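Local structure of nidogen (Mus musculus, 1NPE) at residues A[148-153]-A[159-164]; A[182-187]-A[221-226]. The protein probably helps to connect laminin with other basement-membrane components, through the six-bladed YWTD beta-propeller of its G3 region. All coordinates share one frame; numbering follows the deposited sequence.

Contact 1. Residues A[148-153]-A[159-164]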
loop_
_atom_site.group_PDB
_atom_site.type_symbol
_atom_site.label_atom_id
_atom_site.label_comp_id
_atom_site.label_asym_id
_atom_site.label_seq_id
_atom_site.Cartn_x
_atom_site.Cartn_y
_atom_site.Cartn_z
ATOM N N ILE A 148 12.562 -5.987 -5.994
ATOM C CA ILE A 148 12.731 -6.496 -4.641
ATOM C C ILE A 148 14.118 -5.966 -4.292
ATOM O O ILE A 148 15.083 -6.219 -5.019
ATOM C CB ILE A 148 12.764 -8.049 -4.586
ATOM C CG1 ILE A 148 11.515 -8.643 -5.244
ATOM C CG2 ILE A 148 12.856 -8.522 -3.140
ATOM C CD1 ILE A 148 10.219 -8.319 -4.528
ATOM N N GLU A 149 14.220 -5.177 -3.230
ATOM C CA GLU A 149 15.518 -4.631 -2.846
ATOM C C GLU A 149 15.935 -5.055 -1.457
ATOM O O GLU A 149 15.113 -5.477 -0.639
ATOM C CB GLU A 149 15.513 -3.098 -2.883
ATOM C CG GLU A 149 15.301 -2.456 -4.243
ATOM C CD GLU A 149 15.636 -0.971 -4.237
ATOM O OE1 GLU A 149 16.834 -0.624 -4.344
ATOM O OE2 GLU A 149 14.704 -0.149 -4.123
ATOM N N THR A 150 17.228 -4.926 -1.196
ATOM C CA THR A 150 17.770 -5.247 0.104
ATOM C C THR A 150 18.821 -4.216 0.473
ATOM O O THR A 150 19.348 -3.506 -0.383
ATOM C CB THR A 150 18.407 -6.662 0.159
ATOM O OG1 THR A 150 18.752 -6.967 1.512
ATOM C CG2 THR A 150 19.674 -6.731 -0.665
ATOM N N SER A 151 19.088 -4.114 1.765
ATOM C CA SER A 151 20.110 -3.213 2.274
ATOM C C SER A 151 20.378 -3.633 3.702
ATOM O O SER A 151 19.658 -4.473 4.255
ATOM C CB SER A 151 19.633 -1.756 2.251
ATOM O OG SER A 151 18.819 -1.455 3.376
ATOM N N HIS A 152 21.443 -3.096 4.282
ATOM C CA HIS A 152 21.746 -3.383 5.674
ATOM C C HIS A 152 20.685 -2.575 6.436
ATOM O O HIS A 152 20.157 -1.595 5.913
ATOM C CB HIS A 152 23.142 -2.853 6.058
ATOM C CG HIS A 152 24.289 -3.674 5.547
ATOM N ND1 HIS A 152 25.598 -3.244 5.625
ATOM C CD2 HIS A 152 24.334 -4.914 5.003
ATOM C CE1 HIS A 152 26.399 -4.185 5.158
ATOM N NE2 HIS A 152 25.657 -5.210 4.775
ATOM N N MET A 153 20.368 -2.983 7.658
ATOM C CA MET A 153 19.397 -2.246 8.453
ATOM C C MET A 153 19.924 -0.863 8.823
ATOM O O MET A 153 19.138 0.045 9.107
ATOM C CB MET A 153 19.005 -3.039 9.701
ATOM C CG MET A 153 17.981 -4.126 9.399
ATOM S SD MET A 153 17.781 -5.339 10.697
ATOM C CE MET A 153 16.972 -4.383 11.904
ATOM N N ARG A 159 20.837 -2.488 -2.672
ATOM C CA ARG A 159 20.975 -3.128 -3.979
ATOM C C ARG A 159 19.699 -3.851 -4.382
ATOM O O ARG A 159 18.900 -4.249 -3.536
ATOM C CB ARG A 159 22.155 -4.109 -3.984
ATOM C CG ARG A 159 21.996 -5.248 -3.000
ATOM C CD ARG A 159 23.271 -6.044 -2.833
ATOM N NE ARG A 159 23.069 -7.152 -1.902
ATOM C CZ ARG A 159 22.884 -8.419 -2.265
ATOM N NH1 ARG A 159 22.880 -8.757 -3.551
ATOM N NH2 ARG A 159 22.686 -9.348 -1.341
ATOM N N ILE A 160 19.518 -4.005 -5.689
ATOM C CA ILE A 160 18.361 -4.688 -6.239
ATOM C C ILE A 160 18.637 -6.186 -6.217
ATOM O O ILE A 160 19.703 -6.632 -6.632
ATOM C CB ILE A 160 18.079 -4.225 -7.682
ATOM C CG1 ILE A 160 17.865 -2.711 -7.701
ATOM C CG2 ILE A 160 16.852 -4.927 -8.227
ATOM C CD1 ILE A 160 17.618 -2.125 -9.082
ATOM N N LEU A 161 17.678 -6.946 -5.699
ATOM C CA LEU A 161 17.787 -8.395 -5.595
ATOM C C LEU A 161 17.108 -9.091 -6.783
ATOM O O LEU A 161 17.632 -10.058 -7.325
ATOM C CB LEU A 161 17.157 -8.842 -4.274
ATOM C CG LEU A 161 17.895 -9.824 -3.354
ATOM C CD1 LEU A 161 19.379 -9.495 -3.231
ATOM C CD2 LEU A 161 17.229 -9.795 -1.991
ATOM N N ALA A 162 15.931 -8.605 -7.167
ATOM C CA ALA A 162 15.169 -9.157 -8.288
ATOM C C ALA A 162 14.535 -7.984 -9.025
ATOM O O ALA A 162 14.047 -7.037 -8.401
ATOM C CB ALA A 162 14.096 -10.118 -7.796
ATOM N N GLN A 163 14.502 -8.074 -10.350
ATOM C CA GLN A 163 13.975 -6.992 -11.178
ATOM C C GLN A 163 13.156 -7.540 -12.340
ATOM O O GLN A 163 12.107 -6.995 -12.690
ATOM C CB GLN A 163 15.162 -6.201 -11.718
ATOM C CG GLN A 163 14.909 -4.763 -12.045
ATOM C CD GLN A 163 16.197 -4.062 -12.434
ATOM O OE1 GLN A 163 16.962 -3.622 -11.576
ATOM N NE2 GLN A 163 16.464 -3.997 -13.730
ATOM N N ASP A 164 13.660 -8.610 -12.945
ATOM C CA ASP A 164 13.008 -9.257 -14.075
ATOM C C ASP A 164 11.871 -10.150 -13.625
ATOM O O ASP A 164 11.855 -10.640 -12.496
ATOM C CB ASP A 164 14.014 -10.106 -14.854
ATOM C CG ASP A 164 15.087 -9.277 -15.527
ATOM O OD1 ASP A 164 14.977 -8.027 -15.543
ATOM O OD2 ASP A 164 16.038 -9.885 -16.061
#
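I148 and A162 form the bulged end of this contact. The carbonyl oxygen of I148 accepts from two successive amides: L161 N lies 2.8 Å from I148 O, in the carbonyl plane, whereas A162 N to I148 O is a weak, longer bond. Two residues facing one define a classic beta bulge, and I148 N returns a straight bond to A162 O (168° at the hydrogen). On the face shared by I148 and A162, I148 CG1 lies 3.9 Å from A162 CB. L161 CB sits 3.4 Å from I148 O, and the two leucine methyls reach T150, CD1 meeting T150 CG2 at 3.8 Å. Both leucine and isoleucine are buried, and both touch L181 of the following blade.

Packing is tightest at buried T150, which exchanges two backbone bonds with R159. Its CG2 lies against the extended arginine chain and over one face of the guanidinium, 3.6 Å from R159 NE. The threonine's OG1 is turned anti to the backbone N (chi1 -172°), and it bonds to L136 O on the neighbouring strand. R159 and I160 form the exposed side, and I160 its loose part: E149, on the other face, crosses it obliquely, with E149 OE1 4.1 Å from I160 CG1, while the carboxylate makes a salt bridge with R158. Adjacent antiparallel strands joined directly by a short turn form a beta hairpin, here the third and fourth strands of a propeller blade, the last one bulged.

Contact 2. Residues A[182-187]-A[221-226]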
loop_
_atom_site.group_PDB
_atom_site.type_symbol
_atom_site.label_atom_id
_atom_site.label_comp_id
_atom_site.label_asym_id
_atom_site.label_seq_id
_atom_site.Cartn_x
_atom_site.Cartn_y
_atom_site.Cartn_z
ATOM N N CYS A 182 10.785 -14.750 0.341
ATOM C CA CYS A 182 9.676 -15.021 -0.552
ATOM C C CYS A 182 8.782 -13.800 -0.695
ATOM O O CYS A 182 8.625 -13.032 0.242
ATOM C CB CYS A 182 8.835 -16.174 -0.015
ATOM S SG CYS A 182 9.745 -17.698 0.374
ATOM N N TRP A 183 8.201 -13.628 -1.875
ATOM C CA TRP A 183 7.286 -12.525 -2.118
ATOM C C TRP A 183 6.081 -13.053 -2.873
ATOM O O TRP A 183 6.123 -14.161 -3.402
ATOM C CB TRP A 183 7.966 -11.395 -2.905
ATOM C CG TRP A 183 8.377 -11.732 -4.301
ATOM C CD1 TRP A 183 7.591 -11.687 -5.423
ATOM C CD2 TRP A 183 9.689 -12.103 -4.745
ATOM N NE1 TRP A 183 8.336 -12.003 -6.533
ATOM C CE2 TRP A 183 9.627 -12.261 -6.148
ATOM C CE3 TRP A 183 10.912 -12.313 -4.092
ATOM C CZ2 TRP A 183 10.741 -12.616 -6.916
ATOM C CZ3 TRP A 183 12.024 -12.667 -4.856
ATOM C CH2 TRP A 183 11.927 -12.814 -6.255
ATOM N N VAL A 184 4.983 -12.304 -2.837
ATOM C CA VAL A 184 3.767 -12.677 -3.557
ATOM C C VAL A 184 3.569 -11.580 -4.598
ATOM O O VAL A 184 3.721 -10.394 -4.303
ATOM C CB VAL A 184 2.541 -12.817 -2.622
ATOM C CG1 VAL A 184 2.742 -14.001 -1.687
ATOM C CG2 VAL A 184 2.309 -11.535 -1.823
ATOM N N ASP A 185 3.259 -11.986 -5.822
ATOM C CA ASP A 185 3.133 -11.045 -6.926
ATOM C C ASP A 185 1.754 -11.096 -7.563
ATOM O O ASP A 185 1.373 -12.104 -8.145
ATOM C CB ASP A 185 4.224 -11.374 -7.953
ATOM C CG ASP A 185 4.472 -10.251 -8.946
ATOM O OD1 ASP A 185 3.503 -9.722 -9.519
ATOM O OD2 ASP A 185 5.652 -9.913 -9.175
ATOM N N ALA A 186 1.023 -9.987 -7.481
ATOM C CA ALA A 186 -0.325 -9.920 -8.045
ATOM C C ALA A 186 -0.332 -9.615 -9.540
ATOM O O ALA A 186 -1.398 -9.474 -10.144
ATOM C CB ALA A 186 -1.165 -8.905 -7.287
ATOM N N GLY A 187 0.861 -9.510 -10.124
ATOM C CA GLY A 187 1.000 -9.236 -11.545
ATOM C C GLY A 187 1.351 -10.505 -12.307
ATOM O O GLY A 187 0.796 -10.771 -13.378
ATOM N N LEU A 221 3.495 -20.683 3.961
ATOM C CA LEU A 221 3.320 -19.270 3.649
ATOM C C LEU A 221 1.856 -18.934 3.871
ATOM O O LEU A 221 0.979 -19.736 3.569
ATOM C CB LEU A 221 3.668 -18.962 2.185
ATOM C CG LEU A 221 5.125 -18.985 1.735
ATOM C CD1 LEU A 221 5.189 -18.527 0.281
ATOM C CD2 LEU A 221 5.979 -18.087 2.620
ATOM N N TYR A 222 1.596 -17.757 4.423
ATOM C CA TYR A 222 0.225 -17.324 4.647
ATOM C C TYR A 222 0.073 -15.970 3.975
ATOM O O TYR A 222 0.768 -15.015 4.334
ATOM C CB TYR A 222 -0.079 -17.200 6.143
ATOM C CG TYR A 222 0.037 -18.497 6.903
ATOM C CD1 TYR A 222 1.249 -18.884 7.472
ATOM C CD2 TYR A 222 -1.061 -19.347 7.042
ATOM C CE1 TYR A 222 1.369 -20.085 8.161
ATOM C CE2 TYR A 222 -0.951 -20.555 7.728
ATOM C CZ TYR A 222 0.266 -20.915 8.283
ATOM O OH TYR A 222 0.387 -22.105 8.955
ATOM N N TYR A 223 -0.804 -15.899 2.977
ATOM C CA TYR A 223 -1.026 -14.643 2.283
ATOM C C TYR A 223 -2.488 -14.206 2.230
ATOM O O TYR A 223 -3.402 -15.028 2.328
ATOM C CB TYR A 223 -0.417 -14.679 0.871
ATOM C CG TYR A 223 -1.129 -15.540 -0.149
ATOM C CD1 TYR A 223 -2.127 -15.005 -0.966
ATOM C CD2 TYR A 223 -0.759 -16.871 -0.349
ATOM C CE1 TYR A 223 -2.736 -15.772 -1.964
ATOM C CE2 TYR A 223 -1.360 -17.648 -1.339
ATOM C CZ TYR A 223 -2.344 -17.089 -2.144
ATOM O OH TYR A 223 -2.919 -17.841 -3.140
ATOM N N THR A 224 -2.693 -12.897 2.102
ATOM C CA THR A 224 -4.032 -12.332 2.005
ATOM C C THR A 224 -4.315 -12.103 0.531
ATOM O O THR A 224 -3.442 -11.638 -0.210
ATOM C CB THR A 224 -4.150 -11.005 2.770
ATOM O OG1 THR A 224 -3.203 -10.061 2.251
ATOM C CG2 THR A 224 -3.902 -11.233 4.265
ATOM N N ASP A 225 -5.533 -12.428 0.109
ATOM C CA ASP A 225 -5.916 -12.298 -1.288
ATOM C C ASP A 225 -7.141 -11.410 -1.462
ATOM O O ASP A 225 -8.153 -11.584 -0.785
ATOM C CB ASP A 225 -6.158 -13.693 -1.878
ATOM C CG ASP A 225 -6.300 -13.683 -3.394
ATOM O OD1 ASP A 225 -7.362 -13.281 -3.889
ATOM O OD2 ASP A 225 -5.361 -14.107 -4.095
ATOM N N TRP A 226 -7.025 -10.454 -2.377
ATOM C CA TRP A 226 -8.089 -9.495 -2.686
ATOM C C TRP A 226 -9.213 -10.061 -3.570
ATOM O O TRP A 226 -10.349 -9.578 -3.539
ATOM C CB TRP A 226 -7.485 -8.274 -3.382
ATOM C CG TRP A 226 -6.807 -7.300 -2.466
ATOM C CD1 TRP A 226 -6.610 -7.424 -1.116
ATOM C CD2 TRP A 226 -6.273 -6.025 -2.832
ATOM N NE1 TRP A 226 -5.989 -6.304 -0.625
ATOM C CE2 TRP A 226 -5.771 -5.429 -1.656
ATOM C CE3 TRP A 226 -6.168 -5.328 -4.043
ATOM C CZ2 TRP A 226 -5.174 -4.170 -1.655
ATOM C CZ3 TRP A 226 -5.572 -4.079 -4.042
ATOM C CH2 TRP A 226 -5.081 -3.512 -2.853
#
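V184 and Y223 meet where two blades of the beta-propeller pack face to face. Their CA atoms are 7.8 Å apart and no hydrogen bond crosses, so this is sheet-on-sheet packing and not strand pairing. Y223 can be followed outward. Its CB is the nearest tyrosine atom to the other segment, 4.1 Å from V184 CG1. With chi1 at 72°, the tyrosine CG is set between the backbone N and carbonyl carbon, and CG lies 4.4 Å from the same methyl, which approaches the ring obliquely. The side chain also touches L208, I232 and M234.

Two residues earlier on each strand, C182 and L221 make a second apolar contact, CB of the cysteine lying 4.3 Å from CD2 of the leucine. The sulfur of C182 is tied to C193 on the next strand of its own blade. Both strands end in an aspartate that accepts backbone amides: D185 OD1 takes G187 N at 2.7 Å, an Asx turn, and D225 OD2 takes Y210 N. The second of these oxygens is also what the outer part of the Y223 side chain meets: D225 OD2 lies in the plane of the ring, at its edge, 3.8 Å from Y223 CE1.

In the fold
From the N terminus, the chain first lays down three strands of the closing blade and two complete four-stranded blades, then the blade 124-162, where contact 1 closes a hairpin after a six-residue connection. Contact 2 follows in series, neither nested nor crossed: 33 intervening residues finish the blade 169-206 and begin the blade 211-245, so it joins the second strands of neighbouring blades. W183 connects the two contacts. Its CB points away from 221-226, and its ring packs on the previous blade, with CH2 3.8 Å from A162 CB. Three consecutive blades are thereby linked in sequence. Later, strand 256-259 pairs with 2-8, closing the propeller circle with strands from both ends of the chain.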